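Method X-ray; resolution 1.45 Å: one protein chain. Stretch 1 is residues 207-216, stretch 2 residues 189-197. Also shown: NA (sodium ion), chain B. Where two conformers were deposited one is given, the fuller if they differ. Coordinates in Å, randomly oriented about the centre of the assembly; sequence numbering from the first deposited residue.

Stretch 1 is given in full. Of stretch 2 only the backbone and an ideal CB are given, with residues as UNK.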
ATOM      1  N   LYS A 207       5.051  11.469 -23.950  1.00 16.18           N
ATOM      2  CA  LYS A 207       6.315  11.824 -23.287  1.00 14.67           C
ATOM      3  C   LYS A 207       6.173  11.720 -21.780  1.00 17.63           C
ATOM      4  O   LYS A 207       5.054  11.594 -21.283  1.00 17.34           O
ATOM      5  CB  LYS A 207       6.729  13.275 -23.641  1.00 15.65           C
ATOM      6  CG  LYS A 207       6.888  13.589 -25.137  1.00 25.91           C
ATOM      7  CD  LYS A 207       8.022  12.814 -25.827  1.00 34.36           C
ATOM      8  CE  LYS A 207       8.004  13.055 -27.326  1.00 46.82           C
ATOM      9  NZ  LYS A 207       8.880  12.095 -28.050  1.00 54.96           N
ATOM     10  N   GLN A 208       7.295  11.807 -21.046  1.00 12.97           N
ATOM     11  CA  GLN A 208       7.265  11.819 -19.582  1.00 10.86           C
ATOM     12  C   GLN A 208       6.588  13.121 -19.118  1.00 14.17           C
ATOM     13  O   GLN A 208       6.920  14.202 -19.598  1.00 14.98           O
ATOM     14  CB  GLN A 208       8.690  11.663 -19.024  1.00 12.16           C
ATOM     15  CG  GLN A 208       8.798  11.642 -17.498  1.00 12.28           C
ATOM     16  CD  GLN A 208       8.875  13.040 -16.918  1.00 12.37           C
ATOM     17  OE1 GLN A 208       9.636  13.902 -17.384  1.00 12.56           O
ATOM     18  NE2 GLN A 208       8.096  13.269 -15.891  1.00 10.29           N
ATOM     19  N   ASN A 209       5.624  12.998 -18.198  1.00 11.17           N
ATOM     20  CA  ASN A 209       4.895  14.126 -17.612  1.00 10.34           C
ATOM     21  C   ASN A 209       5.091  14.128 -16.105  1.00 10.95           C
ATOM     22  O   ASN A 209       4.778  13.118 -15.465  1.00  9.54           O
ATOM     23  CB  ASN A 209       3.399  14.028 -17.942  1.00 11.38           C
ATOM     24  CG  ASN A 209       3.111  14.189 -19.402  1.00 19.36           C
ATOM     25  OD1 ASN A 209       3.387  15.237 -19.986  1.00 18.32           O
ATOM     26  ND2 ASN A 209       2.606  13.134 -20.028  1.00 14.99           N
ATOM     27  N   ASP A 210       5.580  15.252 -15.533  1.00  9.88           N
ATOM     28  CA  ASP A 210       5.828  15.322 -14.094  1.00  7.72           C
ATOM     29  C   ASP A 210       4.542  15.039 -13.322  1.00  9.29           C
ATOM     30  O   ASP A 210       3.530  15.717 -13.523  1.00  9.28           O
ATOM     31  CB  ASP A 210       6.438  16.666 -13.697  1.00  8.21           C
ATOM     32  CG  ASP A 210       7.864  16.864 -14.159  1.00 12.21           C
ATOM     33  OD1 ASP A 210       8.430  15.935 -14.788  1.00 11.91           O
ATOM     34  OD2 ASP A 210       8.426  17.940 -13.881  1.00 14.10           O
ATOM     35  N   THR A 211       4.590  14.036 -12.451  1.00  8.06           N
ATOM     36  CA  THR A 211       3.411  13.573 -11.722  1.00  7.50           C
ATOM     37  C   THR A 211       3.762  13.257 -10.282  1.00 10.03           C
ATOM     38  O   THR A 211       4.813  12.661 -10.013  1.00  9.83           O
ATOM     39  CB  THR A 211       2.907  12.287 -12.435  1.00 11.03           C
ATOM     40  OG1 THR A 211       2.572  12.590 -13.800  1.00  9.81           O
ATOM     41  CG2 THR A 211       1.692  11.652 -11.765  1.00 10.97           C
ATOM     42  N   TYR A 212       2.902  13.672  -9.349  1.00  7.43           N
ATOM     43  CA  TYR A 212       3.006  13.218  -7.964  1.00  6.61           C
ATOM     44  C   TYR A 212       2.134  11.986  -7.807  1.00  7.97           C
ATOM     45  O   TYR A 212       1.014  11.993  -8.326  1.00  8.21           O
ATOM     46  CB  TYR A 212       2.447  14.262  -6.995  1.00  7.29           C
ATOM     47  CG  TYR A 212       3.271  15.495  -6.762  1.00  7.22           C
ATOM     48  CD1 TYR A 212       4.537  15.412  -6.173  1.00  8.52           C
ATOM     49  CD2 TYR A 212       2.753  16.754  -7.027  1.00  7.99           C
ATOM     50  CE1 TYR A 212       5.268  16.555  -5.879  1.00  8.14           C
ATOM     51  CE2 TYR A 212       3.465  17.908  -6.709  1.00  9.16           C
ATOM     52  CZ  TYR A 212       4.721  17.805  -6.126  1.00  8.65           C
ATOM     53  OH  TYR A 212       5.427  18.954  -5.835  1.00 11.53           O
ATOM     54  N   VAL A 213       2.576  10.973  -7.074  1.00  6.72           N
ATOM     55  CA  VAL A 213       1.743   9.807  -6.776  1.00  6.86           C
ATOM     56  C   VAL A 213       1.671   9.648  -5.275  1.00  8.91           C
ATOM     57  O   VAL A 213       2.701   9.417  -4.631  1.00  8.39           O
ATOM     58  CB  VAL A 213       2.258   8.508  -7.435  1.00  8.64           C
ATOM     59  CG1 VAL A 213       1.436   7.286  -6.978  1.00  8.95           C
ATOM     60  CG2 VAL A 213       2.230   8.616  -8.958  1.00  8.45           C
ATOM     61  N   PHE A 214       0.465   9.748  -4.716  1.00  7.34           N
ATOM     62  CA  PHE A 214       0.285   9.451  -3.306  1.00  6.53           C
ATOM     63  C   PHE A 214      -0.237   8.071  -3.115  1.00  8.31           C
ATOM     64  O   PHE A 214      -1.119   7.633  -3.854  1.00  8.28           O
ATOM     65  CB  PHE A 214      -0.739  10.403  -2.669  1.00  6.66           C
ATOM     66  CG  PHE A 214      -0.173  11.784  -2.512  1.00  7.60           C
ATOM     67  CD1 PHE A 214      -0.287  12.725  -3.535  1.00 10.20           C
ATOM     68  CD2 PHE A 214       0.409  12.173  -1.317  1.00  8.92           C
ATOM     69  CE1 PHE A 214       0.236  14.018  -3.376  1.00 10.14           C
ATOM     70  CE2 PHE A 214       0.956  13.454  -1.166  1.00 11.97           C
ATOM     71  CZ  PHE A 214       0.857  14.367  -2.196  1.00  9.98           C
ATOM     72  N   PHE A 215       0.274   7.399  -2.079  1.00  5.83           N
ATOM     73  CA  PHE A 215      -0.316   6.184  -1.554  1.00  5.75           C
ATOM     74  C   PHE A 215      -0.959   6.548  -0.258  1.00  8.64           C
ATOM     75  O   PHE A 215      -0.281   6.994   0.653  1.00  8.10           O
ATOM     76  CB  PHE A 215       0.691   5.034  -1.301  1.00  6.50           C
ATOM     77  CG  PHE A 215       1.203   4.240  -2.468  1.00  7.19           C
ATOM     78  CD1 PHE A 215       1.020   4.684  -3.781  1.00  9.17           C
ATOM     79  CD2 PHE A 215       1.864   3.038  -2.263  1.00  9.23           C
ATOM     80  CE1 PHE A 215       1.559   3.956  -4.865  1.00  9.86           C
ATOM     81  CE2 PHE A 215       2.358   2.292  -3.343  1.00 10.92           C
ATOM     82  CZ  PHE A 215       2.198   2.751  -4.629  1.00 10.04           C
HETATM   83  N   MSE A 216      -2.274   6.364  -0.194  1.00  6.57           N
HETATM   84  CA  MSE A 216      -3.017   6.532   1.058  0.70  6.76           C
HETATM   85  C   MSE A 216      -3.485   5.172   1.490  1.00  6.89           C
HETATM   86  O   MSE A 216      -3.581   4.258   0.679  1.00  7.89           O
HETATM   87  CB  MSE A 216      -4.168   7.501   0.906  0.70  8.46           C
HETATM   88  CG  MSE A 216      -3.707   8.731   0.169  0.70 12.76           C
HETATM   89 SE   MSE A 216      -5.119   9.945  -0.138  0.52 18.10          SE
HETATM   90  CE  MSE A 216      -4.887  10.814   1.258  0.70 13.60           C
ATOM     91  N   UNK A 189       4.538   9.642  -0.529  1.00  7.74           N
ATOM     92  CA  UNK A 189       4.575  10.422  -1.748  1.00  7.30           C
ATOM     93  C   UNK A 189       5.734   9.977  -2.639  1.00  8.62           C
ATOM     94  O   UNK A 189       6.900   9.988  -2.218  1.00  9.36           O
ATOM     95  CB  UNK A 189       4.691  11.912  -1.422  1.00  7.30           C
ATOM     96  N   UNK A 190       5.410   9.722  -3.917  1.00  6.82           N
ATOM     97  CA  UNK A 190       6.378   9.335  -4.942  1.00  7.02           C
ATOM     98  C   UNK A 190       6.413  10.416  -5.998  1.00  9.50           C
ATOM     99  O   UNK A 190       5.365  10.934  -6.408  1.00  9.05           O
ATOM    100  CB  UNK A 190       6.031   7.979  -5.560  1.00  7.02           C
ATOM    101  N   UNK A 191       7.618  10.835  -6.382  1.00  7.14           N
ATOM    102  CA  UNK A 191       7.821  11.907  -7.359  1.00  7.18           C
ATOM    103  C   UNK A 191       8.210  11.305  -8.700  1.00 10.44           C
ATOM    104  O   UNK A 191       9.324  10.772  -8.871  1.00 10.01           O
ATOM    105  CB  UNK A 191       8.891  12.890  -6.881  1.00  7.18           C
ATOM    106  N   UNK A 192       7.284  11.372  -9.665  1.00  7.68           N
ATOM    107  CA  UNK A 192       7.513  10.772 -10.976  1.00  8.34           C
ATOM    108  C   UNK A 192       7.915  11.879 -11.948  1.00 10.18           C
ATOM    109  O   UNK A 192       7.095  12.421 -12.702  1.00  8.97           O
ATOM    110  CB  UNK A 192       6.271  10.028 -11.471  1.00  8.34           C
ATOM    111  N   UNK A 193       9.196  12.249 -11.875  1.00  8.30           N
ATOM    112  CA  UNK A 193       9.764  13.270 -12.755  1.00  8.98           C
ATOM    113  C   UNK A 193      10.488  12.555 -13.931  1.00 11.35           C
ATOM    114  O   UNK A 193      10.137  11.415 -14.254  1.00 10.16           O
ATOM    115  CB  UNK A 193      10.722  14.181 -11.984  1.00  8.98           C
ATOM    116  N   UNK A 194      11.529  13.171 -14.530  1.00 10.08           N
ATOM    117  CA  UNK A 194      12.221  12.543 -15.666  1.00 10.30           C
ATOM    118  C   UNK A 194      12.810  11.157 -15.329  1.00 13.54           C
ATOM    119  O   UNK A 194      13.059  10.387 -16.254  1.00 14.74           O
ATOM    120  CB  UNK A 194      13.341  13.465 -16.152  1.00 10.30           C
ATOM    121  N   UNK A 195      13.023  10.844 -14.026  1.00 11.05           N
ATOM    122  CA  UNK A 195      13.558   9.526 -13.618  1.00 11.19           C
ATOM    123  C   UNK A 195      12.522   8.433 -13.914  1.00 12.91           C
ATOM    124  O   UNK A 195      12.871   7.253 -14.041  1.00 13.00           O
ATOM    125  CB  UNK A 195      13.924   9.522 -12.132  1.00 11.19           C
ATOM    126  N   UNK A 196      11.253   8.826 -14.065  1.00  9.65           N
ATOM    127  CA  UNK A 196      10.184   7.902 -14.402  1.00  9.36           C
ATOM    128  C   UNK A 196      10.138   7.717 -15.926  1.00 12.13           C
ATOM    129  O   UNK A 196       9.235   8.240 -16.596  1.00 11.95           O
ATOM    130  CB  UNK A 196       8.842   8.408 -13.870  1.00  9.36           C
ATOM    131  N   UNK A 197      11.133   7.002 -16.476  1.00 11.92           N
ATOM    132  CA  UNK A 197      11.254   6.808 -17.922  1.00 11.99           C
ATOM    133  C   UNK A 197      10.001   6.203 -18.520  1.00 13.65           C
ATOM    134  O   UNK A 197       9.483   5.214 -17.980  1.00 13.82           O
ATOM    135  CB  UNK A 197      12.456   5.917 -18.239  1.00 11.99           C
TER
HETATM  136 NA    NA B 401      10.118  16.165 -16.609  1.00 12.42          NA

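Stretch 2 runs antiparallel to the strand Thr211 to Met216, the strand axes at 159° and 4.7 Å apart at closest approach. The pairing is fixed by backbone alone, so the CB atoms of 189 to 192 can be assigned a face of the sheet before any side chain is known.

Position 189 is a non-hydrogen-bonded pair with Phe214, CA to CA 4.7 Å. Its ideal CB lies 4.0 Å from Phe214 CE2, on the face that carries Tyr212 and Phe214. Two rings ask for an apolar group; leucine, isoleucine, methionine or an aromatic would suit. The residue is Leu189, with chi1 t and chi2 p. Its CD1 sits 3.6 Å from the Phe214 ring centroid, 13° off the normal, a CH-pi contact over the face, and the same CD1 is 3.8 Å from Tyr212 CD1.

Position 190 is a hydrogen-bonded pair with Val213: its N donates to Val213 O (2.8 Å, 163°) and Val213 N donates to its O (2.9 Å, 167°). The CB shares the face of Val213, and the Phe215 ring lies within reach of a long side chain. A beta-branched residue would suit the strand, whereas an aromatic or leucine could extend toward the ring. Tyr190, chi1 m, turns its edge to the face of Phe215, with centroids 4.9 Å apart, planes at 55°, and CE2 3.8 Å from Phe215 CG.

At 191, paired with Tyr212 without hydrogen bonds, the ideal CB stays 5.1 Å from Tyr212 CD1. Phi/psi of -103/109 is extended, and valine, isoleucine or threonine would fit, as would larger apolar groups. Val191 places CG2 near the plane of the Tyr212 ring, at its edge, 4.4 Å from Tyr212 CD1.

Position 192 closes the ladder: its N donates to Thr211 O (2.8 Å) and its O accepts from Thr211 N (3.0 Å). The CB, on the face of Thr211 and Val213, is 5.0 Å from Val213 CG2, which favours a branched aliphatic or methionine. Leu192 brings CD2 to 3.6 Å from Val213 CG2.

Beyond it, 193 to 196 form a type I turn, with the N of 196 donating to the O of 193 (2.8 Å). The CB of 193 points away overall, and a short acceptor there could accept from the amide of 195. Asp193 does so: OD1 accepts from the N of 195 at 3.1 Å.

The sideways CB of 194 lies 3.9 Å from Gln208 OE1, a sodium ligand. Small or polar groups are plausible; Asp194 is deposited.

Position 195 points away with no atom of stretch 1 within 5.5 Å of its CB, leaving the choice wide; Lys195 is deposited, and its NZ forms a salt bridge, with a weak hydrogen bond, to Asp194 OD2 at 3.5 Å.

At 196 the CB points toward stretch 1, 4.9 Å from Gln208 CG, leaving room for a modest polar group. Asn196 ND2 donates to a water (2.9 Å) that also donates to Asn209 O (2.8 Å), linking the stretches.

Position 197 points away and is unconstrained here; it is Thr197.

Stretch 2 (189-197) LYVLDDKNT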
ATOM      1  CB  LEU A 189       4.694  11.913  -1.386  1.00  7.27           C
ATOM      2  CG  LEU A 189       4.858  12.871  -2.592  1.00  9.77           C
ATOM      3  CD1 LEU A 189       3.712  12.729  -3.603  1.00 10.15           C
ATOM      4  CD2 LEU A 189       4.925  14.310  -2.136  1.00 11.89           C
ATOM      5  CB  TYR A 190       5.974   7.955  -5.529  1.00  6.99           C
ATOM      6  CG  TYR A 190       5.930   6.905  -4.434  1.00  8.30           C
ATOM      7  CD1 TYR A 190       7.094   6.284  -3.999  1.00  8.97           C
ATOM      8  CD2 TYR A 190       4.751   6.641  -3.743  1.00  8.05           C
ATOM      9  CE1 TYR A 190       7.092   5.422  -2.906  1.00 10.39           C
ATOM     10  CE2 TYR A 190       4.728   5.748  -2.667  1.00  9.03           C
ATOM     11  CZ  TYR A 190       5.909   5.165  -2.241  1.00 13.62           C
ATOM     12  OH  TYR A 190       5.941   4.292  -1.188  1.00 13.59           O
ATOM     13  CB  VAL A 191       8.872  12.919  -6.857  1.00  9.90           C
ATOM     14  CG1 VAL A 191       9.047  14.046  -7.888  1.00  9.66           C
ATOM     15  CG2 VAL A 191       8.472  13.508  -5.489  1.00 10.00           C
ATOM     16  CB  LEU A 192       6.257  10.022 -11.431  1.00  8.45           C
ATOM     17  CG  LEU A 192       6.020   8.604 -10.867  1.00 12.39           C
ATOM     18  CD1 LEU A 192       5.991   8.556  -9.331  1.00 13.93           C
ATOM     19  CD2 LEU A 192       4.727   8.050 -11.422  1.00 11.84           C
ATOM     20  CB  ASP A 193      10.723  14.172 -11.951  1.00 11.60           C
ATOM     21  CG  ASP A 193      11.931  13.457 -11.353  1.00 11.18           C
ATOM     22  OD1 ASP A 193      11.975  12.215 -11.413  1.00 10.61           O
ATOM     23  OD2 ASP A 193      12.838  14.144 -10.851  1.00 13.27           O
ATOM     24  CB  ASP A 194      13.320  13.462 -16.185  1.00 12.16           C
ATOM     25  CG  ASP A 194      14.401  13.694 -15.171  1.00 20.64           C
ATOM     26  OD1 ASP A 194      14.173  14.474 -14.244  1.00 21.06           O
ATOM     27  OD2 ASP A 194      15.449  13.025 -15.258  1.00 24.91           O
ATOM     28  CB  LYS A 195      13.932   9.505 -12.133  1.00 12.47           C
ATOM     29  CG  LYS A 195      15.027  10.486 -11.722  1.00 16.92           C
ATOM     30  CD  LYS A 195      16.324  10.354 -12.530  1.00 18.65           C
ATOM     31  CE  LYS A 195      17.404  11.277 -12.011  1.00 33.05           C
ATOM     32  NZ  LYS A 195      17.058  12.719 -12.208  1.00 45.08           N
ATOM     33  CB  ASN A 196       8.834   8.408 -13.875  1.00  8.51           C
ATOM     34  CG  ASN A 196       7.742   7.404 -14.077  1.00 12.81           C
ATOM     35  OD1 ASN A 196       7.949   6.192 -13.899  1.00 11.34           O
ATOM     36  ND2 ASN A 196       6.565   7.866 -14.469  1.00  9.73           N
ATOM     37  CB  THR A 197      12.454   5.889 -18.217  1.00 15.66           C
ATOM     38  OG1 THR A 197      13.544   6.251 -17.366  1.00 17.77           O
ATOM     39  CG2 THR A 197      12.871   5.910 -19.719  1.00 17.34           C
TER
HETATM   40  O   HOH W   1       6.230  10.746 -14.978  1.00 10.34           O
HETATM   41  O   HOH W   2       8.556  16.596 -18.227  1.00 17.04           O
HETATM   42  O   HOH W   3      10.106  18.578 -15.873  1.00 18.99           O
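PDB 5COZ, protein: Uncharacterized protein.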